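Local coordinates for Nrps/pks (PDB 4OPE), which probably catalyses decarboxylative Claisen condensation that lengthens the polyketide chain, serving as a ketosynthase domain of the AT-less synthase for oxazolomycin, at residues Ala25-Asn30 / Ala360-Leu365; Ala298-Ala303 / His430-Glu435; Val321-Leu326 / Ile340-Val345; Gly325-Phe330 / Asp389-Arg394; Trp402-Arg405 / Arg411-Pro414. All coordinates share one frame; numbering follows the deposited sequence.

Overall arrangement
From the N terminus, contact 1 closes the longest loop, bringing helix 24-33 against helix 356-370. Contact 2 crosses it: 298-303 lies within that loop, whereas its partner, strand 427-434, comes after it. Contacts 3 and 4 both start from helix 318-329. Contact 3 closes a short loop to strand 340-343, contained within the spans of contacts 1 and 2; contact 4 reaches on to edge strand 393-395, lying within contact 2 but crossing contact 1. Contact 5 follows contacts 1, 3 and 4 in series and folds the 402-414 loop on itself before contact 2 closes. Contacts 2, 3 and 4 all reach the same mixed sheet, and contacts 1 and 2 meet through Leu361, Leu365 and Leu433.

Contact 1: Ala25-Asn30 / Ala360-Leu365; sequences AQFWRN and ALTKVL
Phe27 and Thr362 make the main apolar contact between segments 25-30 and 360-365. The methyl CG2 of Thr362 sits at the edge of the Phe27 ring, near its plane, 3.8 Å from Phe27 CE2 and equally close to CD2. With chi1 at -169°, Phe27 CG lies opposite the backbone N and the ring extends toward helix 356-370. Thr362 turns CG2 to the ring, while its OG1, beside the backbone N (chi1 -61°), bonds back to Met358 O one turn earlier. The same Phe27 CE2 lies 4.2 Å from Lys363 N, obliquely to the ring.

No hydrogen bond spans the pair; the polar groups are tied up elsewhere. Lys363 runs away from the contact to a salt bridge with Glu309 and a hydrogen bond with Tyr307. On the other helix, Arg29 grips Gln26 OE1 side-on through NE and NH2, the latter at 2.8 Å, both from the same face of the amide.

In the thiolase-type fold of ketosynthases, helix 356-370 is sandwiched here: Ala360, Leu361 and Val364 pack on strand 416-422, whereas Phe27 and Trp28 of helix 24-33 also reach Leu366, with Tyr18 beside the Phe27 ring and His370 stacked on Trp28.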
# COMPACT_ATOMS: atom_id res chain seq x y z
N ALA A 25 2.97 -28.10 -4.42
CA ALA A 25 3.34 -29.37 -5.06
C ALA A 25 2.50 -29.57 -6.30
O ALA A 25 2.99 -29.99 -7.34
CB ALA A 25 3.16 -30.53 -4.12
N GLN A 26 1.23 -29.24 -6.18
CA GLN A 26 0.31 -29.34 -7.30
C GLN A 26 0.65 -28.23 -8.31
O GLN A 26 0.66 -28.46 -9.49
CB GLN A 26 -1.13 -29.29 -6.77
CG GLN A 26 -2.19 -29.62 -7.80
CD GLN A 26 -1.94 -30.92 -8.52
OE1 GLN A 26 -1.72 -31.95 -7.88
NE2 GLN A 26 -1.94 -30.89 -9.86
N PHE A 27 1.05 -27.06 -7.84
CA PHE A 27 1.46 -26.02 -8.74
C PHE A 27 2.60 -26.48 -9.60
O PHE A 27 2.63 -26.25 -10.82
CB PHE A 27 1.87 -24.79 -7.92
CG PHE A 27 2.08 -23.50 -8.71
CD1 PHE A 27 1.24 -23.14 -9.73
CD2 PHE A 27 3.11 -22.63 -8.37
CE1 PHE A 27 1.42 -21.93 -10.40
CE2 PHE A 27 3.29 -21.43 -9.03
CZ PHE A 27 2.46 -21.08 -10.04
N TRP A 28 3.56 -27.14 -8.95
CA TRP A 28 4.77 -27.57 -9.64
C TRP A 28 4.47 -28.60 -10.70
O TRP A 28 4.92 -28.45 -11.80
CB TRP A 28 5.84 -28.09 -8.69
CG TRP A 28 7.02 -28.59 -9.46
CD1 TRP A 28 7.47 -29.88 -9.54
CD2 TRP A 28 7.89 -27.83 -10.33
NE1 TRP A 28 8.55 -29.97 -10.36
CE2 TRP A 28 8.84 -28.73 -10.86
CE3 TRP A 28 7.95 -26.49 -10.70
CZ2 TRP A 28 9.85 -28.32 -11.72
CZ3 TRP A 28 8.99 -26.07 -11.57
CH2 TRP A 28 9.91 -26.99 -12.07
N ARG A 29 3.71 -29.62 -10.35
CA ARG A 29 3.18 -30.61 -11.29
C ARG A 29 2.61 -29.93 -12.55
O ARG A 29 2.96 -30.30 -13.71
CB ARG A 29 2.03 -31.35 -10.61
CG ARG A 29 2.10 -32.87 -10.56
CD ARG A 29 2.29 -33.41 -9.13
NE ARG A 29 1.26 -32.95 -8.19
CZ ARG A 29 1.37 -33.00 -6.85
NH1 ARG A 29 2.46 -33.52 -6.27
NH2 ARG A 29 0.39 -32.52 -6.10
N ASN A 30 1.74 -28.93 -12.31
CA ASN A 30 1.05 -28.23 -13.39
C ASN A 30 1.99 -27.46 -14.28
O ASN A 30 1.86 -27.49 -15.49
CB ASN A 30 0.03 -27.27 -12.85
CG ASN A 30 -1.12 -27.97 -12.17
OD1 ASN A 30 -1.20 -29.21 -12.15
ND2 ASN A 30 -2.03 -27.17 -11.58
N ALA A 360 4.57 -15.57 -10.24
CA ALA A 360 5.75 -15.49 -11.08
C ALA A 360 6.98 -15.91 -10.24
O ALA A 360 7.82 -16.73 -10.64
CB ALA A 360 5.91 -14.08 -11.62
N LEU A 361 7.05 -15.33 -9.05
CA LEU A 361 8.15 -15.51 -8.16
C LEU A 361 8.20 -16.94 -7.68
O LEU A 361 9.26 -17.54 -7.56
CB LEU A 361 7.87 -14.59 -7.03
CG LEU A 361 8.71 -14.51 -5.81
CD1 LEU A 361 10.11 -14.27 -6.29
CD2 LEU A 361 8.21 -13.31 -5.02
N THR A 362 7.03 -17.51 -7.40
CA THR A 362 6.93 -18.87 -6.93
C THR A 362 7.39 -19.80 -8.02
O THR A 362 8.14 -20.76 -7.79
CB THR A 362 5.50 -19.19 -6.50
OG1 THR A 362 5.12 -18.33 -5.43
CG2 THR A 362 5.36 -20.61 -6.01
N LYS A 363 6.98 -19.52 -9.24
CA LYS A 363 7.43 -20.34 -10.36
C LYS A 363 8.94 -20.37 -10.45
O LYS A 363 9.49 -21.39 -10.69
CB LYS A 363 6.88 -19.81 -11.65
CG LYS A 363 7.24 -20.66 -12.83
CD LYS A 363 7.44 -19.72 -14.01
CE LYS A 363 7.17 -20.42 -15.31
NZ LYS A 363 7.57 -19.52 -16.44
N VAL A 364 9.61 -19.26 -10.24
CA VAL A 364 11.07 -19.26 -10.28
C VAL A 364 11.69 -20.06 -9.11
O VAL A 364 12.62 -20.87 -9.29
CB VAL A 364 11.58 -17.83 -10.24
CG1 VAL A 364 13.09 -17.77 -10.03
CG2 VAL A 364 11.19 -17.16 -11.54
N LEU A 365 11.18 -19.83 -7.90
CA LEU A 365 11.69 -20.58 -6.77
C LEU A 365 11.61 -22.07 -7.03
O LEU A 365 12.52 -22.78 -6.70
CB LEU A 365 10.93 -20.22 -5.50
CG LEU A 365 11.06 -18.76 -5.10
CD1 LEU A 365 10.27 -18.44 -3.84
CD2 LEU A 365 12.52 -18.35 -4.94

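Contact 2: Ala298-Ala303 / His430-Glu435; sequences AGLAPA and HVILEE
The backbones of Ala298 and Ile432 come closest at their CA atoms, 6.9 Å apart, where the end of helix 284-298 passes over strand 427-434 without pairing with it. A Schellman motif terminates that helix: Gly299, with positive phi (68°), turns the chain, and Leu300 re-enters the same apolar patch from the loop. Ala298 before the glycine and Leu300 after it both touch one strand residue, part of the helix-on-sheet packing of the thiolase-type ketosynthase fold.

Ile432 is the sole strand side chain the turn touches, and its branches are shared out. CG1 stands 4.1 Å from Ala298 CB, and CG2 is about as near to that methyl. Leu300 is extended at chi1 (-179°), which carries its isobutyl group across Ile432 at a slant. All three residues are buried, and the contact is purely apolar.

Strand 263-272 borders the contact: Ile432 pairs by backbone with Ser267, while Arg266 takes Ala298 O with its NH2 and Glu434 with its NH1. Leu433, on the strand's other side, faces Leu361 and Leu365 of helix 356-370. Within the patch, the shortest approach is that of Leu300 CD2 to Ile432 CG2, at 3.6 Å.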
# COMPACT_ATOMS: atom_id res chain seq x y z
N ALA A 298 22.16 -5.46 -8.36
CA ALA A 298 22.46 -6.86 -8.20
C ALA A 298 23.93 -7.20 -8.45
O ALA A 298 24.40 -8.28 -8.09
CB ALA A 298 21.62 -7.64 -9.19
N GLY A 299 24.64 -6.30 -9.13
CA GLY A 299 25.97 -6.63 -9.59
C GLY A 299 26.01 -7.68 -10.68
O GLY A 299 26.96 -8.44 -10.79
N LEU A 300 25.02 -7.66 -11.55
CA LEU A 300 24.82 -8.74 -12.49
C LEU A 300 24.83 -8.21 -13.90
O LEU A 300 24.29 -7.16 -14.19
CB LEU A 300 23.48 -9.39 -12.21
CG LEU A 300 23.04 -10.59 -13.04
CD1 LEU A 300 23.82 -11.81 -12.64
CD2 LEU A 300 21.57 -10.88 -12.83
N ALA A 301 25.46 -8.96 -14.78
CA ALA A 301 25.50 -8.65 -16.18
C ALA A 301 24.50 -9.53 -16.84
O ALA A 301 24.29 -10.67 -16.40
CB ALA A 301 26.87 -8.98 -16.74
N PRO A 302 23.89 -9.04 -17.91
CA PRO A 302 22.99 -9.86 -18.69
C PRO A 302 23.57 -11.21 -19.05
O PRO A 302 22.87 -12.18 -19.15
CB PRO A 302 22.75 -9.01 -19.93
CG PRO A 302 22.82 -7.62 -19.44
CD PRO A 302 23.73 -7.62 -18.23
N ALA A 303 24.87 -11.28 -19.24
CA ALA A 303 25.49 -12.55 -19.63
C ALA A 303 25.34 -13.64 -18.54
O ALA A 303 25.37 -14.85 -18.82
CB ALA A 303 26.96 -12.32 -19.97
N HIS A 430 10.71 -4.86 -10.67
CA HIS A 430 11.62 -5.91 -11.15
C HIS A 430 12.39 -6.49 -9.98
O HIS A 430 12.82 -5.73 -9.10
CB HIS A 430 12.60 -5.33 -12.15
CG HIS A 430 13.31 -6.35 -12.97
ND1 HIS A 430 12.71 -6.98 -14.05
CD2 HIS A 430 14.58 -6.83 -12.90
CE1 HIS A 430 13.57 -7.83 -14.59
NE2 HIS A 430 14.72 -7.76 -13.92
N VAL A 431 12.60 -7.81 -10.00
CA VAL A 431 13.45 -8.48 -9.01
C VAL A 431 14.40 -9.54 -9.58
O VAL A 431 14.05 -10.33 -10.44
CB VAL A 431 12.63 -9.02 -7.80
CG1 VAL A 431 11.43 -9.79 -8.25
CG2 VAL A 431 13.47 -9.94 -6.93
N ILE A 432 15.65 -9.50 -9.09
CA ILE A 432 16.69 -10.45 -9.43
C ILE A 432 16.91 -11.42 -8.27
O ILE A 432 17.18 -10.99 -7.14
CB ILE A 432 18.03 -9.75 -9.67
CG1 ILE A 432 17.88 -8.48 -10.52
CG2 ILE A 432 18.98 -10.66 -10.37
CD1 ILE A 432 17.69 -8.70 -12.01
N LEU A 433 16.81 -12.72 -8.55
CA LEU A 433 17.06 -13.76 -7.56
C LEU A 433 18.24 -14.67 -7.91
O LEU A 433 18.63 -14.83 -9.07
CB LEU A 433 15.83 -14.63 -7.39
CG LEU A 433 14.58 -13.87 -6.98
CD1 LEU A 433 13.44 -14.84 -6.79
CD2 LEU A 433 14.75 -13.11 -5.69
N GLU A 434 18.84 -15.27 -6.89
CA GLU A 434 19.93 -16.20 -7.09
C GLU A 434 19.64 -17.41 -6.26
O GLU A 434 19.25 -17.31 -5.10
CB GLU A 434 21.25 -15.55 -6.68
CG GLU A 434 22.49 -16.35 -7.01
CD GLU A 434 23.78 -15.66 -6.56
OE1 GLU A 434 24.79 -15.73 -7.30
OE2 GLU A 434 23.81 -15.02 -5.49
N GLU A 435 19.82 -18.56 -6.89
CA GLU A 435 19.75 -19.87 -6.26
C GLU A 435 20.72 -19.92 -5.10
O GLU A 435 21.74 -19.26 -5.15
CB GLU A 435 20.16 -20.90 -7.29
CG GLU A 435 20.22 -22.32 -6.81
CD GLU A 435 20.81 -23.26 -7.85
OE1 GLU A 435 21.54 -22.78 -8.75
OE2 GLU A 435 20.56 -24.50 -7.74

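Contact 3: Val321-Leu326 / Ile340-Val345; sequences VEITGL and IPIGSV
Ile342 points its side chain from the strand straight at helix 318-329, where Leu326 points back at it and Ile323 bends its end in from one side. The three meet end on: the CD1 methyl of Ile342 is 4.2 Å from Ile323 CD1 and also 4.2 Å from Leu326 CD1. The two helix methyls are themselves 4.1 Å apart, so the three carbons mark out a nearly equilateral triangle.

The ways in which they get there differ. Ile342 is fully stretched, with CG1 anti to the backbone N (chi1 -171°) and CD1 continuing that extension, and this lets one strand side chain bridge to a helix whose nearest CA, that of Ile323, is 10.4 Å from its own. Ile323 leaves its helix to one side and bends back through a folded chain (chi2 -57°) until its tip comes near. Leu326 sets out toward the strand and offers a single branch, CD1. The touch is light, all of it between methyl ends, and no polar atom takes part.

This is helix-to-strand packing inside a beta-alpha-beta unit, strand 308-309, helix 318-329, strand 340-343, whose two strands run parallel and adjacent. Leu308 of the first strand touches both Leu326 and Ile342. Glu322, one turn before Leu326, accepts through its carboxylate from the backbone N atoms of His311 and Gly312. Beyond Ile342, strand 393-395 brings in Phe393 and Leu395, while Ile291 of helix 284-298 closes on Leu326.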
# COMPACT_ATOMS: atom_id res chain seq x y z
N VAL A 321 6.35 -4.34 -26.44
CA VAL A 321 6.89 -3.31 -25.57
C VAL A 321 7.81 -3.91 -24.52
O VAL A 321 8.84 -3.34 -24.23
CB VAL A 321 5.76 -2.48 -24.93
CG1 VAL A 321 6.25 -1.65 -23.75
CG2 VAL A 321 5.14 -1.59 -26.00
N GLU A 322 7.44 -5.06 -23.97
CA GLU A 322 8.28 -5.70 -22.97
C GLU A 322 9.63 -6.08 -23.56
O GLU A 322 10.69 -5.88 -22.96
CB GLU A 322 7.59 -6.92 -22.39
CG GLU A 322 8.39 -7.59 -21.28
CD GLU A 322 7.58 -8.54 -20.37
OE1 GLU A 322 6.42 -8.92 -20.71
OE2 GLU A 322 8.12 -8.90 -19.27
N ILE A 323 9.61 -6.58 -24.78
CA ILE A 323 10.86 -6.93 -25.40
C ILE A 323 11.73 -5.70 -25.68
O ILE A 323 12.95 -5.71 -25.49
CB ILE A 323 10.65 -7.76 -26.67
CG1 ILE A 323 9.85 -9.02 -26.36
CG2 ILE A 323 11.98 -8.18 -27.22
CD1 ILE A 323 10.47 -9.92 -25.29
N THR A 324 11.11 -4.63 -26.12
CA THR A 324 11.85 -3.43 -26.37
C THR A 324 12.46 -2.89 -25.09
O THR A 324 13.57 -2.41 -25.12
CB THR A 324 10.92 -2.38 -26.91
OG1 THR A 324 10.26 -2.92 -28.05
CG2 THR A 324 11.68 -1.11 -27.26
N GLY A 325 11.74 -2.95 -23.98
CA GLY A 325 12.27 -2.52 -22.68
C GLY A 325 13.53 -3.30 -22.33
O GLY A 325 14.53 -2.71 -21.91
N LEU A 326 13.48 -4.61 -22.52
CA LEU A 326 14.58 -5.47 -22.22
C LEU A 326 15.78 -5.11 -23.07
O LEU A 326 16.88 -4.93 -22.53
CB LEU A 326 14.22 -6.92 -22.46
CG LEU A 326 13.29 -7.55 -21.41
CD1 LEU A 326 12.67 -8.79 -21.97
CD2 LEU A 326 14.04 -7.94 -20.16
N ILE A 340 19.24 -16.34 -23.36
CA ILE A 340 18.49 -16.30 -22.12
C ILE A 340 17.09 -16.79 -22.34
O ILE A 340 16.36 -16.23 -23.15
CB ILE A 340 18.36 -14.88 -21.61
CG1 ILE A 340 19.74 -14.32 -21.33
CG2 ILE A 340 17.51 -14.89 -20.36
CD1 ILE A 340 19.73 -12.82 -21.12
N PRO A 341 16.71 -17.86 -21.63
CA PRO A 341 15.34 -18.34 -21.79
C PRO A 341 14.35 -17.46 -21.07
O PRO A 341 14.65 -16.93 -20.00
CB PRO A 341 15.36 -19.75 -21.20
CG PRO A 341 16.64 -19.84 -20.47
CD PRO A 341 17.59 -18.91 -21.14
N ILE A 342 13.19 -17.29 -21.70
CA ILE A 342 12.15 -16.36 -21.25
C ILE A 342 10.81 -17.11 -21.30
O ILE A 342 10.64 -18.01 -22.13
CB ILE A 342 12.08 -15.16 -22.17
CG1 ILE A 342 11.18 -14.09 -21.60
CG2 ILE A 342 11.49 -15.55 -23.52
CD1 ILE A 342 11.33 -12.77 -22.30
N GLY A 343 9.90 -16.77 -20.39
CA GLY A 343 8.60 -17.42 -20.27
C GLY A 343 7.72 -16.65 -19.32
O GLY A 343 8.15 -15.67 -18.72
N SER A 344 6.46 -17.07 -19.20
CA SER A 344 5.53 -16.44 -18.29
C SER A 344 4.54 -17.41 -17.73
O SER A 344 3.79 -18.04 -18.48
CB SER A 344 4.75 -15.32 -18.96
OG SER A 344 3.85 -14.67 -18.03
N VAL A 345 4.47 -17.44 -16.40
CA VAL A 345 3.45 -18.17 -15.69
C VAL A 345 2.01 -17.86 -16.11
O VAL A 345 1.12 -18.69 -15.98
CB VAL A 345 3.61 -17.95 -14.17
CG1 VAL A 345 3.14 -16.57 -13.75
CG2 VAL A 345 2.89 -19.06 -13.37

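Contact 4: Gly325-Phe330 / Asp389-Arg394; sequences GLVRAF and DATPFR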
# COMPACT_ATOMS: atom_id res chain seq x y z
N GLY A 325 11.74 -2.95 -23.98
CA GLY A 325 12.27 -2.52 -22.68
C GLY A 325 13.53 -3.30 -22.33
O GLY A 325 14.53 -2.71 -21.91
N LEU A 326 13.48 -4.61 -22.52
CA LEU A 326 14.58 -5.47 -22.22
C LEU A 326 15.78 -5.11 -23.07
O LEU A 326 16.88 -4.93 -22.53
CB LEU A 326 14.22 -6.92 -22.46
CG LEU A 326 13.29 -7.55 -21.41
CD1 LEU A 326 12.67 -8.79 -21.97
CD2 LEU A 326 14.04 -7.94 -20.16
N VAL A 327 15.58 -4.97 -24.37
CA VAL A 327 16.67 -4.55 -25.28
C VAL A 327 17.20 -3.21 -24.83
O VAL A 327 18.36 -2.98 -24.85
CB VAL A 327 16.21 -4.41 -26.74
CG1 VAL A 327 17.27 -3.70 -27.59
CG2 VAL A 327 15.84 -5.78 -27.35
N ARG A 328 16.36 -2.31 -24.39
CA ARG A 328 16.86 -1.05 -23.89
C ARG A 328 17.70 -1.20 -22.64
O ARG A 328 18.63 -0.45 -22.45
CB ARG A 328 15.72 -0.08 -23.59
CG ARG A 328 15.02 0.39 -24.85
CD ARG A 328 14.07 1.57 -24.61
NE ARG A 328 14.79 2.62 -23.89
CZ ARG A 328 15.15 3.79 -24.40
NH1 ARG A 328 14.83 4.10 -25.65
NH2 ARG A 328 15.83 4.66 -23.65
N ALA A 329 17.37 -2.16 -21.79
CA ALA A 329 18.11 -2.30 -20.55
C ALA A 329 19.47 -2.92 -20.79
O ALA A 329 20.43 -2.60 -20.10
CB ALA A 329 17.32 -3.13 -19.56
N PHE A 330 19.54 -3.81 -21.78
CA PHE A 330 20.78 -4.50 -22.18
C PHE A 330 21.70 -3.73 -23.14
O PHE A 330 22.76 -4.23 -23.55
CB PHE A 330 20.40 -5.80 -22.84
CG PHE A 330 19.81 -6.78 -21.92
CD1 PHE A 330 19.50 -6.45 -20.60
CD2 PHE A 330 19.54 -8.06 -22.36
CE1 PHE A 330 18.96 -7.37 -19.77
CE2 PHE A 330 19.01 -9.00 -21.52
CZ PHE A 330 18.70 -8.66 -20.22
N ASP A 389 14.71 -12.92 -32.30
CA ASP A 389 15.88 -13.63 -32.79
C ASP A 389 17.05 -12.67 -32.87
O ASP A 389 18.22 -13.07 -32.76
CB ASP A 389 15.56 -14.25 -34.15
CG ASP A 389 14.09 -14.76 -34.23
OD1 ASP A 389 13.17 -13.90 -34.28
OD2 ASP A 389 13.87 -15.99 -34.22
N ALA A 390 16.72 -11.39 -33.01
CA ALA A 390 17.69 -10.29 -32.86
C ALA A 390 18.13 -10.05 -31.40
O ALA A 390 19.03 -9.24 -31.12
CB ALA A 390 17.09 -9.02 -33.43
N THR A 391 17.46 -10.75 -30.49
CA THR A 391 17.69 -10.61 -29.06
C THR A 391 18.23 -11.92 -28.51
O THR A 391 18.20 -12.97 -29.19
CB THR A 391 16.41 -10.21 -28.28
OG1 THR A 391 15.60 -11.36 -28.01
CG2 THR A 391 15.60 -9.22 -29.09
N PRO A 392 18.70 -11.86 -27.26
CA PRO A 392 19.16 -13.02 -26.56
C PRO A 392 18.05 -14.00 -26.16
O PRO A 392 18.35 -15.15 -25.84
CB PRO A 392 19.78 -12.41 -25.30
CG PRO A 392 20.17 -11.05 -25.70
CD PRO A 392 19.06 -10.62 -26.58
N PHE A 393 16.80 -13.57 -26.19
CA PHE A 393 15.73 -14.30 -25.53
C PHE A 393 15.18 -15.40 -26.38
O PHE A 393 14.99 -15.21 -27.53
CB PHE A 393 14.60 -13.34 -25.09
CG PHE A 393 15.11 -12.17 -24.32
CD1 PHE A 393 15.54 -12.32 -23.01
CD2 PHE A 393 15.24 -10.94 -24.91
CE1 PHE A 393 16.06 -11.26 -22.30
CE2 PHE A 393 15.78 -9.88 -24.22
CZ PHE A 393 16.19 -10.04 -22.91
N ARG A 394 14.91 -16.54 -25.80
CA ARG A 394 14.21 -17.61 -26.49
C ARG A 394 13.09 -18.12 -25.60
O ARG A 394 13.27 -18.38 -24.42
CB ARG A 394 15.16 -18.77 -26.86
CG ARG A 394 16.31 -18.37 -27.78
CD ARG A 394 15.91 -17.96 -29.22
NE ARG A 394 17.10 -17.54 -29.98
CZ ARG A 394 17.56 -16.29 -30.12
NH1 ARG A 394 16.93 -15.23 -29.61
NH2 ARG A 394 18.68 -16.10 -30.80
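At the edge of the mixed sheet of the thiolase-type fold, the last turn of helix 318-329 packs on Phe393 at the start of the outermost strand, 393-395. Leu326 lies over one face of the Phe393 ring in a CH-pi contact: its CD1 stands 4.1 Å from the ring centroid, 21° off the normal and displaced toward the rim. Leu326 CB comes to 3.7 Å from Phe393 CZ.

The Phe330 and Phe393 side chains come toward each other from opposite directions and touch through Phe330 CE2 and Phe393 CZ. Their rings form an oblique pair, planes at 35° and centroids 5.6 Å apart. Ile340 lies against both phenylalanines from the neighbouring strand, and Pro302 and Leu295 touch Phe330.

Toward the surface the contact thins to Val327 CG2 against Thr391 CG2, 3.9 Å apart, with the side chains about perpendicular. The methyl faces the helix because the hydroxyl takes the position between backbone N and carbonyl carbon (chi1 82°). From there OG1 bonds with Leu388 O and forms an ST turn, accepting from Phe393 N at 3.1 Å. Arg394 closes over this corner: its NH1 donates to Thr391 O at 2.6 Å and to Phe393 O at 2.8 Å.

Contact 5: Trp402-Arg405 / Arg411-Pro414; sequences WTPR and RALP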
# COMPACT_ATOMS: atom_id res chain seq x y z
N TRP A 402 17.61 -27.25 -16.20
CA TRP A 402 18.11 -25.91 -16.09
C TRP A 402 19.60 -26.01 -15.87
O TRP A 402 20.09 -26.04 -14.77
CB TRP A 402 17.43 -25.14 -14.95
CG TRP A 402 17.79 -23.71 -14.92
CD1 TRP A 402 18.80 -23.09 -15.61
CD2 TRP A 402 17.18 -22.70 -14.11
NE1 TRP A 402 18.83 -21.76 -15.30
CE2 TRP A 402 17.85 -21.49 -14.38
CE3 TRP A 402 16.14 -22.70 -13.20
CZ2 TRP A 402 17.52 -20.31 -13.75
CZ3 TRP A 402 15.82 -21.50 -12.59
CH2 TRP A 402 16.50 -20.32 -12.87
N THR A 403 20.31 -26.09 -16.97
CA THR A 403 21.76 -26.21 -16.98
C THR A 403 22.37 -24.90 -16.51
O THR A 403 22.03 -23.86 -17.03
CB THR A 403 22.22 -26.46 -18.43
OG1 THR A 403 21.61 -27.67 -18.89
CG2 THR A 403 23.74 -26.55 -18.55
N PRO A 404 23.30 -24.97 -15.55
CA PRO A 404 23.89 -23.75 -15.02
C PRO A 404 24.97 -23.19 -15.92
O PRO A 404 25.45 -23.85 -16.83
CB PRO A 404 24.51 -24.21 -13.71
CG PRO A 404 24.93 -25.61 -13.99
CD PRO A 404 23.98 -26.16 -15.03
N ARG A 405 25.35 -21.97 -15.65
CA ARG A 405 26.43 -21.37 -16.39
C ARG A 405 27.76 -21.71 -15.72
O ARG A 405 27.83 -21.96 -14.52
CB ARG A 405 26.22 -19.86 -16.53
CG ARG A 405 25.47 -19.51 -17.81
CD ARG A 405 24.63 -18.25 -17.66
NE ARG A 405 24.06 -17.79 -18.93
CZ ARG A 405 23.07 -18.40 -19.59
NH1 ARG A 405 22.52 -19.52 -19.14
NH2 ARG A 405 22.62 -17.87 -20.73
N ARG A 411 33.62 -24.26 -13.57
CA ARG A 411 32.72 -24.63 -12.48
C ARG A 411 31.31 -24.05 -12.66
O ARG A 411 31.16 -22.93 -13.17
CB ARG A 411 33.26 -24.12 -11.13
CG ARG A 411 33.83 -25.19 -10.23
CD ARG A 411 35.13 -25.72 -10.79
NE ARG A 411 35.84 -26.53 -9.80
CZ ARG A 411 36.91 -27.29 -10.06
NH1 ARG A 411 37.41 -27.36 -11.30
NH2 ARG A 411 37.47 -27.98 -9.07
N ALA A 412 30.32 -24.80 -12.20
CA ALA A 412 28.91 -24.37 -12.19
C ALA A 412 28.63 -23.21 -11.21
O ALA A 412 28.96 -23.28 -10.01
CB ALA A 412 28.00 -25.55 -11.88
N LEU A 413 28.03 -22.15 -11.75
CA LEU A 413 27.56 -20.99 -10.97
C LEU A 413 26.15 -21.14 -10.50
O LEU A 413 25.36 -21.82 -11.15
CB LEU A 413 27.61 -19.72 -11.81
CG LEU A 413 29.02 -19.40 -12.29
CD1 LEU A 413 29.03 -18.15 -13.18
CD2 LEU A 413 29.93 -19.27 -11.07
N PRO A 414 25.81 -20.48 -9.38
CA PRO A 414 24.43 -20.46 -8.92
C PRO A 414 23.54 -19.82 -9.98
O PRO A 414 23.84 -18.77 -10.55
CB PRO A 414 24.50 -19.60 -7.66
CG PRO A 414 25.90 -19.77 -7.16
CD PRO A 414 26.70 -19.77 -8.43
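Arg405 O and Leu413 N hold the close part of this surface contact, in a hydrogen bond of 2.8 Å with an angle of 172° at the hydrogen. The same oxygen also receives a CA-H...O contact from Ala412 CA at 3.5 Å, and Leu413 CB lies equally near it. In Leu413, at chi1 -60°, CG stays beside the backbone N, and CB and CG both lie close to Arg405 O. Beside this bond the prolyl ring of Pro404 lies against the other limb: its CG is 3.7 Å from Ala412 CB, and its CB is 3.6 Å from Leu413 O.

The two limbs belong to one loop between strands 400-401 and 416-422, in the region matching the ketoacyl-synthetase C-terminal extension family, and are joined across these segments by a single backbone bond. Five residues separate Arg405 from Arg411, and Asp407 OD1 helps to hold the bend by accepting from Arg411 N.

The outer side is looser. Ala412 is exposed, touching through its methyl and CA, and Arg411 is exposed and sets out away from the other limb. Leu413 touches Asp407. Arg405, by contrast, uses the contact only through its backbone: its side chain swings off, NE reaching Ala303 O and NH2 reaching Arg339 O. Behind Pro404, Arg415 packs on the proline and makes a cation-pi contact with the buried ring of Trp402.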